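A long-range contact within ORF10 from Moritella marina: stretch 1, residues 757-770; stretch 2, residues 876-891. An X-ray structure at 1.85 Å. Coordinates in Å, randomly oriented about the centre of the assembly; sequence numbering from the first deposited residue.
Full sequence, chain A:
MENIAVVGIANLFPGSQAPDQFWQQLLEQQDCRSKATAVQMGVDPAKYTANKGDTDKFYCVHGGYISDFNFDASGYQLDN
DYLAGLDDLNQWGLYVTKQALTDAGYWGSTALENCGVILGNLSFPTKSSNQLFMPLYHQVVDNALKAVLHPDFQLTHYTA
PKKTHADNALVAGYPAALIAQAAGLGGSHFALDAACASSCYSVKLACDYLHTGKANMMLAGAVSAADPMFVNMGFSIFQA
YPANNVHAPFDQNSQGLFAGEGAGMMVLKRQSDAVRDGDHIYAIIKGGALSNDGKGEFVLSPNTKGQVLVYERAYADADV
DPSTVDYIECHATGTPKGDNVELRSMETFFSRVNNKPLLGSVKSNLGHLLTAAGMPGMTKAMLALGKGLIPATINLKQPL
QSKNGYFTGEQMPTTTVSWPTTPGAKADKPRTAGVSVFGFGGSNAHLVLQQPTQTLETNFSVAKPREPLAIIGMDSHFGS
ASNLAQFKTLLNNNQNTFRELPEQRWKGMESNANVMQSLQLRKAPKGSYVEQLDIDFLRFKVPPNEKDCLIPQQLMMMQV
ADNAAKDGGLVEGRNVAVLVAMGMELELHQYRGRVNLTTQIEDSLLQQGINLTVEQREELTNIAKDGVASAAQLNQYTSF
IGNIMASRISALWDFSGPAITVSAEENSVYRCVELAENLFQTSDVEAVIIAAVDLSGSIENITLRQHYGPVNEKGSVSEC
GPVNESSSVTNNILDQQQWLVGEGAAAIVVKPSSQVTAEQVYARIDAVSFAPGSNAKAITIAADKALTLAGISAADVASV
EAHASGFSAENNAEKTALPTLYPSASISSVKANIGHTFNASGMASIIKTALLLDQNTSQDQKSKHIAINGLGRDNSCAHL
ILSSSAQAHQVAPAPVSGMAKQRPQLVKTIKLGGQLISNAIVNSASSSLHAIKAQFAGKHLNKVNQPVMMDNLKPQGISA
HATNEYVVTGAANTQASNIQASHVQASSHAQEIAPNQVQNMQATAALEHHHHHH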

ATOM      1  N   THR A 757       9.440   3.520  31.440  1.00 17.72           N
ATOM      2  CA  THR A 757       9.454   4.217  32.722  1.00 19.60           C
ATOM      3  C   THR A 757       8.433   5.357  32.725  1.00 24.69           C
ATOM      4  O   THR A 757       8.017   5.860  31.675  1.00 18.20           O
ATOM      5  CB  THR A 757      10.849   4.753  33.044  1.00 22.55           C
ATOM      6  OG1 THR A 757      11.272   5.660  32.022  1.00 23.24           O
ATOM      7  CG2 THR A 757      11.857   3.612  33.125  1.00 20.77           C
ATOM      8  N   ALA A 758       8.027   5.763  33.936  1.00 21.22           N
ATOM      9  CA  ALA A 758       6.903   6.687  34.067  1.00 26.31           C
ATOM     10  C   ALA A 758       7.166   8.005  33.349  1.00 20.76           C
ATOM     11  O   ALA A 758       6.260   8.560  32.719  1.00 21.47           O
ATOM     12  CB  ALA A 758       6.586   6.929  35.547  1.00 26.14           C
ATOM     13  N   GLU A 759       8.400   8.504  33.390  1.00 17.68           N
ATOM     14  CA  GLU A 759       8.628   9.824  32.807  1.00 22.36           C
ATOM     15  C   GLU A 759       8.663   9.810  31.283  1.00 18.35           C
ATOM     16  O   GLU A 759       8.809  10.874  30.692  1.00 21.26           O
ATOM     17  CB  GLU A 759       9.923  10.445  33.343  1.00 27.45           C
ATOM     18  CG  GLU A 759      11.209   9.764  32.874  1.00 28.99           C
ATOM     19  CD  GLU A 759      11.426   8.394  33.527  1.00 32.52           C
ATOM     20  OE1 GLU A 759      10.786   8.086  34.577  1.00 36.29           O
ATOM     21  OE2 GLU A 759      12.231   7.615  32.980  1.00 39.69           O
ATOM     22  N   GLN A 760       8.518   8.649  30.645  1.00 16.62           N
ATOM     23  CA  GLN A 760       8.437   8.565  29.192  1.00 19.13           C
ATOM     24  C   GLN A 760       7.026   8.724  28.648  1.00 17.98           C
ATOM     25  O   GLN A 760       6.875   8.982  27.453  1.00 17.13           O
ATOM     26  CB  GLN A 760       8.926   7.200  28.709  1.00 17.22           C
ATOM     27  CG  GLN A 760      10.359   6.872  29.045  1.00 20.08           C
ATOM     28  CD  GLN A 760      10.779   5.634  28.316  1.00 20.77           C
ATOM     29  OE1 GLN A 760      10.540   4.512  28.782  1.00 19.99           O
ATOM     30  NE2 GLN A 760      11.362   5.819  27.132  1.00 21.55           N
ATOM     31  N   VAL A 761       6.000   8.498  29.460  1.00 15.46           N
ATOM     32  CA  VAL A 761       4.686   8.129  28.952  1.00 15.34           C
ATOM     33  C   VAL A 761       3.815   9.371  28.785  1.00 16.99           C
ATOM     34  O   VAL A 761       3.583  10.112  29.745  1.00 13.84           O
ATOM     35  CB  VAL A 761       4.009   7.110  29.876  1.00 19.67           C
ATOM     36  CG1 VAL A 761       2.628   6.770  29.352  1.00 16.57           C
ATOM     37  CG2 VAL A 761       4.883   5.864  29.972  1.00 19.85           C
ATOM     38  N   TYR A 762       3.344   9.603  27.556  1.00 15.18           N
ATOM     39  CA  TYR A 762       2.294  10.596  27.357  1.00 16.20           C
ATOM     40  C   TYR A 762       0.973  10.079  27.896  1.00 17.27           C
ATOM     41  O   TYR A 762       0.348  10.707  28.757  1.00 14.49           O
ATOM     42  CB  TYR A 762       2.152  10.949  25.873  1.00 14.20           C
ATOM     43  CG  TYR A 762       3.244  11.822  25.284  1.00 14.28           C
ATOM     44  CD1 TYR A 762       3.173  13.204  25.373  1.00 15.09           C
ATOM     45  CD2 TYR A 762       4.329  11.254  24.615  1.00 15.43           C
ATOM     46  CE1 TYR A 762       4.151  14.016  24.809  1.00 17.28           C
ATOM     47  CE2 TYR A 762       5.313  12.049  24.040  1.00 16.87           C
ATOM     48  CZ  TYR A 762       5.211  13.438  24.140  1.00 16.05           C
ATOM     49  OH  TYR A 762       6.193  14.213  23.593  1.00 16.47           O
ATOM     50  N   ALA A 763       0.536   8.923  27.389  1.00 13.67           N
ATOM     51  CA  ALA A 763      -0.732   8.291  27.713  1.00 14.89           C
ATOM     52  C   ALA A 763      -0.599   6.831  27.309  1.00 11.92           C
ATOM     53  O   ALA A 763       0.335   6.460  26.596  1.00 14.67           O
ATOM     54  CB  ALA A 763      -1.905   8.965  26.965  1.00 15.64           C
ATOM     55  N   ARG A 764      -1.509   5.999  27.798  1.00 13.24           N
ATOM     56  CA  ARG A 764      -1.548   4.597  27.421  1.00 14.39           C
ATOM     57  C   ARG A 764      -2.723   4.351  26.493  1.00 16.24           C
ATOM     58  O   ARG A 764      -3.804   4.907  26.698  1.00 16.89           O
ATOM     59  CB  ARG A 764      -1.676   3.700  28.650  1.00 17.68           C
ATOM     60  CG  ARG A 764      -0.335   3.401  29.249  1.00 18.25           C
ATOM     61  CD  ARG A 764      -0.426   2.551  30.504  1.00 25.53           C
ATOM     62  NE  ARG A 764       0.914   2.594  31.071  1.00 32.70           N
ATOM     63  CZ  ARG A 764       1.318   3.510  31.941  1.00 29.01           C
ATOM     64  NH1 ARG A 764       2.569   3.491  32.375  1.00 36.73           N
ATOM     65  NH2 ARG A 764       0.455   4.412  32.401  1.00 28.48           N
ATOM     66  N   ILE A 765      -2.527   3.492  25.495  1.00 14.65           N
ATOM     67  CA  ILE A 765      -3.644   2.937  24.734  1.00 16.76           C
ATOM     68  C   ILE A 765      -4.082   1.662  25.453  1.00 13.86           C
ATOM     69  O   ILE A 765      -3.416   0.624  25.387  1.00 16.00           O
ATOM     70  CB  ILE A 765      -3.282   2.663  23.271  1.00 14.89           C
ATOM     71  CG1 ILE A 765      -2.695   3.918  22.627  1.00 15.42           C
ATOM     72  CG2 ILE A 765      -4.544   2.233  22.531  1.00 13.49           C
ATOM     73  CD1 ILE A 765      -2.227   3.736  21.144  1.00 17.17           C
ATOM     74  N   ASP A 766      -5.223   1.735  26.139  1.00 16.39           N
ATOM     75  CA  ASP A 766      -5.676   0.590  26.923  1.00 18.16           C
ATOM     76  C   ASP A 766      -6.411  -0.436  26.072  1.00 19.40           C
ATOM     77  O   ASP A 766      -6.443  -1.619  26.427  1.00 18.12           O
ATOM     78  CB  ASP A 766      -6.581   1.054  28.063  1.00 18.65           C
ATOM     79  CG  ASP A 766      -5.796   1.639  29.229  1.00 28.91           C
ATOM     80  OD1 ASP A 766      -4.608   1.283  29.400  1.00 30.23           O
ATOM     81  OD2 ASP A 766      -6.367   2.465  29.974  1.00 38.97           O
ATOM     82  N   ALA A 767      -7.011  -0.020  24.958  1.00 15.60           N
ATOM     83  CA  ALA A 767      -7.748  -0.967  24.146  1.00 16.30           C
ATOM     84  C   ALA A 767      -7.980  -0.374  22.769  1.00 14.17           C
ATOM     85  O   ALA A 767      -8.180   0.833  22.636  1.00 14.86           O
ATOM     86  CB  ALA A 767      -9.103  -1.314  24.781  1.00 19.39           C
ATOM     87  N   VAL A 768      -7.959  -1.232  21.760  1.00 13.35           N
ATOM     88  CA  VAL A 768      -8.503  -0.904  20.442  1.00 14.74           C
ATOM     89  C   VAL A 768      -9.348  -2.093  20.011  1.00 16.38           C
ATOM     90  O   VAL A 768      -8.904  -3.242  20.105  1.00 14.93           O
ATOM     91  CB  VAL A 768      -7.405  -0.578  19.408  1.00 15.87           C
ATOM     92  CG1 VAL A 768      -6.473  -1.769  19.179  1.00 19.06           C
ATOM     93  CG2 VAL A 768      -8.042  -0.100  18.074  1.00 17.51           C
ATOM     94  N   SER A 769     -10.584  -1.830  19.605  1.00 13.21           N
ATOM     95  CA  SER A 769     -11.503  -2.881  19.202  1.00 14.85           C
ATOM     96  C   SER A 769     -12.205  -2.455  17.926  1.00 16.46           C
ATOM     97  O   SER A 769     -12.334  -1.264  17.656  1.00 15.77           O
ATOM     98  CB  SER A 769     -12.553  -3.163  20.279  1.00 17.62           C
ATOM     99  OG  SER A 769     -11.918  -3.665  21.440  1.00 24.64           O
ATOM    100  N   PHE A 770     -12.687  -3.443  17.163  1.00 13.29           N
ATOM    101  CA  PHE A 770     -13.363  -3.212  15.893  1.00 14.91           C
ATOM    102  C   PHE A 770     -14.668  -3.986  15.841  1.00 16.58           C
ATOM    103  O   PHE A 770     -14.803  -5.029  16.485  1.00 16.29           O
ATOM    104  CB  PHE A 770     -12.489  -3.664  14.713  1.00 15.02           C
ATOM    105  CG  PHE A 770     -11.209  -2.901  14.595  1.00 18.77           C
ATOM    106  CD1 PHE A 770     -10.107  -3.257  15.365  1.00 20.47           C
ATOM    107  CD2 PHE A 770     -11.111  -1.823  13.738  1.00 19.08           C
ATOM    108  CE1 PHE A 770      -8.922  -2.542  15.267  1.00 19.49           C
ATOM    109  CE2 PHE A 770      -9.905  -1.110  13.633  1.00 20.30           C
ATOM    110  CZ  PHE A 770      -8.824  -1.484  14.412  1.00 17.41           C
ATOM    111  N   SER A 876     -15.778  -0.534   8.766  1.00 16.30           N
ATOM    112  CA  SER A 876     -15.725  -1.072  10.117  1.00 14.07           C
ATOM    113  C   SER A 876     -15.636   0.086  11.096  1.00 17.75           C
ATOM    114  O   SER A 876     -15.220   1.202  10.756  1.00 14.92           O
ATOM    115  CB  SER A 876     -14.559  -2.061  10.301  1.00 19.86           C
ATOM    116  OG  SER A 876     -13.326  -1.405  10.144  1.00 27.90           O
ATOM    117  N   CYS A 877     -16.105  -0.164  12.302  1.00 13.04           N
ATOM    118  CA  CYS A 877     -16.012   0.813  13.365  1.00 12.23           C
ATOM    119  C   CYS A 877     -14.839   0.434  14.259  1.00 15.16           C
ATOM    120  O   CYS A 877     -14.720  -0.725  14.669  1.00 15.40           O
ATOM    121  CB  CYS A 877     -17.304   0.864  14.174  1.00 14.84           C
ATOM    122  SG  CYS A 877     -17.113   1.981  15.572  1.00 21.60           S
ATOM    123  N   ALA A 878     -13.970   1.394  14.531  1.00 12.48           N
ATOM    124  CA  ALA A 878     -12.899   1.248  15.499  1.00 14.31           C
ATOM    125  C   ALA A 878     -13.258   2.046  16.744  1.00 14.09           C
ATOM    126  O   ALA A 878     -13.837   3.135  16.650  1.00 14.09           O
ATOM    127  CB  ALA A 878     -11.553   1.733  14.930  1.00 17.01           C
ATOM    128  N   HIS A 879     -12.936   1.498  17.910  1.00 11.28           N
ATOM    129  CA  HIS A 879     -13.124   2.227  19.160  1.00 13.56           C
ATOM    130  C   HIS A 879     -11.912   2.010  20.054  1.00 14.35           C
ATOM    131  O   HIS A 879     -11.471   0.868  20.239  1.00 15.22           O
ATOM    132  CB  HIS A 879     -14.407   1.771  19.872  1.00 12.91           C
ATOM    133  CG  HIS A 879     -15.071   2.848  20.683  1.00 15.78           C
ATOM    134  ND1 HIS A 879     -15.872   3.828  20.126  1.00 16.32           N
ATOM    135  CD2 HIS A 879     -15.068   3.077  22.020  1.00 16.72           C
ATOM    136  CE1 HIS A 879     -16.319   4.621  21.088  1.00 17.10           C
ATOM    137  NE2 HIS A 879     -15.849   4.184  22.248  1.00 16.83           N
ATOM    138  N   LEU A 880     -11.372   3.101  20.596  1.00 12.34           N
ATOM    139  CA  LEU A 880     -10.164   3.034  21.410  1.00 14.28           C
ATOM    140  C   LEU A 880     -10.423   3.674  22.761  1.00 16.59           C
ATOM    141  O   LEU A 880     -11.193   4.633  22.868  1.00 15.14           O
ATOM    142  CB  LEU A 880      -8.984   3.766  20.764  1.00 14.35           C
ATOM    143  CG  LEU A 880      -8.442   3.214  19.456  1.00 13.49           C
ATOM    144  CD1 LEU A 880      -9.277   3.711  18.297  1.00 17.58           C
ATOM    145  CD2 LEU A 880      -6.984   3.670  19.279  1.00 12.41           C
ATOM    146  N   ILE A 881      -9.744   3.162  23.780  1.00 13.13           N
ATOM    147  CA  ILE A 881      -9.722   3.792  25.101  1.00 14.65           C
ATOM    148  C   ILE A 881      -8.279   4.158  25.410  1.00 12.40           C
ATOM    149  O   ILE A 881      -7.403   3.290  25.388  1.00 13.20           O
ATOM    150  CB  ILE A 881     -10.272   2.864  26.201  1.00 16.50           C
ATOM    151  CG1 ILE A 881     -11.709   2.416  25.902  1.00 19.18           C
ATOM    152  CG2 ILE A 881     -10.141   3.555  27.550  1.00 18.93           C
ATOM    153  CD1 ILE A 881     -12.734   3.588  25.835  1.00 18.53           C
ATOM    154  N   LEU A 882      -8.029   5.433  25.691  1.00 13.03           N
ATOM    155  CA  LEU A 882      -6.721   5.903  26.116  1.00 12.87           C
ATOM    156  C   LEU A 882      -6.835   6.409  27.547  1.00 15.88           C
ATOM    157  O   LEU A 882      -7.901   6.876  27.961  1.00 15.59           O
ATOM    158  CB  LEU A 882      -6.209   7.040  25.223  1.00 13.70           C
ATOM    159  CG  LEU A 882      -5.487   6.608  23.946  1.00 14.08           C
ATOM    160  CD1 LEU A 882      -6.472   5.922  22.971  1.00 16.10           C
ATOM    161  CD2 LEU A 882      -4.806   7.811  23.308  1.00 15.08           C
ATOM    162  N   SER A 883      -5.735   6.338  28.300  1.00 15.23           N
ATOM    163  CA  SER A 883      -5.812   6.726  29.707  1.00 19.57           C
ATOM    164  C   SER A 883      -4.582   7.531  30.091  1.00 17.81           C
ATOM    165  O   SER A 883      -3.506   7.371  29.508  1.00 18.31           O
ATOM    166  CB  SER A 883      -5.994   5.485  30.602  1.00 23.38           C
ATOM    167  OG  SER A 883      -4.803   4.722  30.646  1.00 28.71           O
ATOM    168  N   SER A 884      -4.762   8.438  31.053  1.00 17.84           N
ATOM    169  CA  SER A 884      -3.652   9.237  31.530  1.00 20.40           C
ATOM    170  C   SER A 884      -2.710   8.380  32.366  1.00 20.10           C
ATOM    171  O   SER A 884      -3.071   7.309  32.861  1.00 20.24           O
ATOM    172  CB  SER A 884      -4.156  10.431  32.352  1.00 24.34           C
ATOM    173  OG  SER A 884      -4.972   9.983  33.418  1.00 25.40           O
ATOM    174  N   SER A 885      -1.500   8.880  32.532  1.00 20.06           N
ATOM    175  CA  SER A 885      -0.449   8.182  33.259  1.00 24.49           C
ATOM    176  C   SER A 885      -0.002   9.026  34.451  1.00 26.32           C
ATOM    177  O   SER A 885      -0.496  10.141  34.677  1.00 22.82           O
ATOM    178  CB  SER A 885       0.722   7.882  32.334  1.00 20.26           C
ATOM    179  OG  SER A 885       1.420   9.070  32.040  1.00 19.15           O
ATOM    180  N   ALA A 886       0.984   8.491  35.184  1.00 22.66           N
ATOM    181  CA  ALA A 886       1.371   9.060  36.473  1.00 24.73           C
ATOM    182  C   ALA A 886       2.097  10.388  36.326  1.00 25.07           C
ATOM    183  O   ALA A 886       1.895  11.292  37.143  1.00 27.37           O
ATOM    184  CB  ALA A 886       2.248   8.062  37.248  1.00 21.67           C
ATOM    185  N   GLN A 887       2.975  10.517  35.325  1.00 20.27           N
ATOM    186  CA  GLN A 887       3.815  11.690  35.145  1.00 23.89           C
ATOM    187  C   GLN A 887       3.591  12.269  33.757  1.00 27.62           C
ATOM    188  O   GLN A 887       3.188  11.553  32.840  1.00 19.93           O
ATOM    189  CB  GLN A 887       5.317  11.361  35.252  1.00 25.14           C
ATOM    190  CG  GLN A 887       5.758  10.518  36.427  1.00 29.77           C
ATOM    191  CD  GLN A 887       7.287  10.526  36.603  1.00 31.43           C
ATOM    192  OE1 GLN A 887       7.989  11.383  36.043  1.00 34.95           O
ATOM    193  NE2 GLN A 887       7.810   9.540  37.342  1.00 36.27           N
ATOM    194  N   ALA A 888       3.921  13.552  33.594  1.00 22.70           N
ATOM    195  CA  ALA A 888       4.015  14.130  32.260  1.00 20.59           C
ATOM    196  C   ALA A 888       5.280  13.626  31.577  1.00 23.40           C
ATOM    197  O   ALA A 888       6.309  13.414  32.224  1.00 22.25           O
ATOM    198  CB  ALA A 888       4.019  15.660  32.325  1.00 24.94           C
ATOM    199  N   HIS A 889       5.179  13.387  30.266  1.00 19.10           N
ATOM    200  CA  HIS A 889       6.319  12.976  29.464  1.00 19.33           C
ATOM    201  C   HIS A 889       7.436  14.002  29.544  1.00 20.76           C
ATOM    202  O   HIS A 889       7.199  15.201  29.419  1.00 21.42           O
ATOM    203  CB  HIS A 889       5.871  12.811  28.002  1.00 16.69           C
ATOM    204  CG  HIS A 889       6.991  12.715  27.019  1.00 18.83           C
ATOM    205  ND1 HIS A 889       7.556  11.513  26.657  1.00 18.54           N
ATOM    206  CD2 HIS A 889       7.584  13.657  26.242  1.00 19.66           C
ATOM    207  CE1 HIS A 889       8.474  11.720  25.726  1.00 16.97           C
ATOM    208  NE2 HIS A 889       8.517  13.013  25.464  1.00 22.57           N
ATOM    209  N   GLN A 890       8.667  13.522  29.702  1.00 18.87           N
ATOM    210  CA  GLN A 890       9.834  14.385  29.818  1.00 23.69           C
ATOM    211  C   GLN A 890      10.506  14.515  28.456  1.00 25.35           C
ATOM    212  O   GLN A 890      10.838  13.506  27.822  1.00 29.16           O
ATOM    213  CB  GLN A 890      10.810  13.823  30.853  1.00 29.64           C
ATOM    214  CG  GLN A 890      12.114  14.597  30.984  1.00 38.46           C
ATOM    215  CD  GLN A 890      12.800  14.327  32.324  1.00 46.41           C
ATOM    216  OE1 GLN A 890      12.867  13.183  32.779  1.00 45.08           O
ATOM    217  NE2 GLN A 890      13.305  15.381  32.957  1.00 52.35           N
ATOM    218  N   VAL A 891      10.696  15.754  28.004  1.00 31.74           N
ATOM    219  CA  VAL A 891      11.350  15.967  26.717  1.00 34.87           C
ATOM    220  C   VAL A 891      12.832  15.636  26.835  1.00 41.39           C
ATOM    221  O   VAL A 891      13.435  15.689  27.919  1.00 35.25           O
ATOM    222  CB  VAL A 891      11.140  17.403  26.205  1.00 39.37           C
ATOM    223  CG1 VAL A 891       9.655  17.769  26.239  1.00 40.33           C
ATOM    224  CG2 VAL A 891      11.961  18.397  27.030  1.00 41.47           C
TER
HETATM  225  O   HOH W   1       3.692   8.383  33.505  1.00 18.70           O
HETATM  226  O   HOH W   2      11.080  10.773  28.174  1.00 25.45           O

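From Ser876 onward, stretch 2 runs as a strand that pairs with the strand of stretch 1; the angle of 150° between their N-to-C directions makes the pairing antiparallel. At its start, the Cys877 carbonyl accepts a CA-H...O contact, with O 3.1 Å from Phe770 CA. Ala878 lies opposite Phe770 in a non-hydrogen-bonded pair, and with both side chains on the same face of the sheet, Ala878 CB comes within 3.5 Å of Phe770 CE2.

His879 and Ser769 form a hydrogen-bonded pair whose two bonds are short and fairly straight: His879 N to Ser769 O is 2.8 Å at 162°, and Ser769 N to His879 O is 2.9 Å at 158°. Leu880 returns to the face of Ala878, where its CG packs 3.6 Å from Val768 CG2.

At Ile881 the regular alternation breaks. Its N donates to Ala767 O at 3.0 Å, but its carbonyl O receives two amides, Asp766 N at 2.8 Å and, weakly, Ala767 N at 3.4 Å. This shared acceptor marks a beta bulge, in which the register shifts by one between Ile765 and Ala767. Beyond it, Leu882 faces Ile765, with CG 4.1 Å from Ile765 CG1, on the same face as Leu880 and Val768.

The bulge also leaves the CA-to-CB bond of Asp766 directed toward stretch 2. There Ser883 OG donates to Asp766 OD2 at 2.8 Å, adding a side-chain bond to a backbone pair: Ser883 N to Arg764 O is 2.9 Å, and Arg764 N to Ser883 O is 3.0 Å at 168°.

Past the strand, Ser885 CB lies 3.7 Å from Val761 CG1 and 3.5 Å from Arg764 NH2. Water 1 ties this turn to stretch 1, accepting from Ser885 OG (2.8 Å) and Gln887 N (2.9 Å) while donating to Ala758 O (2.7 Å). The Gln887 side chain reaches the 3-10 segment, with NE2 3.4 Å from Ala758 CB and OE1 3.5 Å from Glu759 CB.

His889, with 102 Å² covered, loses more area to the other stretch than any other residue here. Its ND1 donates to Gln760 O at 2.7 Å and 171°, a nearly linear bond near the imidazole plane, which leaves a ring face free to stack. That face meets Tyr762: the centroids are 3.9 Å apart and the planes 16° from parallel, an offset stack. His889 CB sits 3.7 Å from the Tyr762 ring centroid, 6° off the normal, so the offset places a CH-pi contact over the phenol. Gln890 N closes the contact, donating to Glu759 O at 2.8 Å.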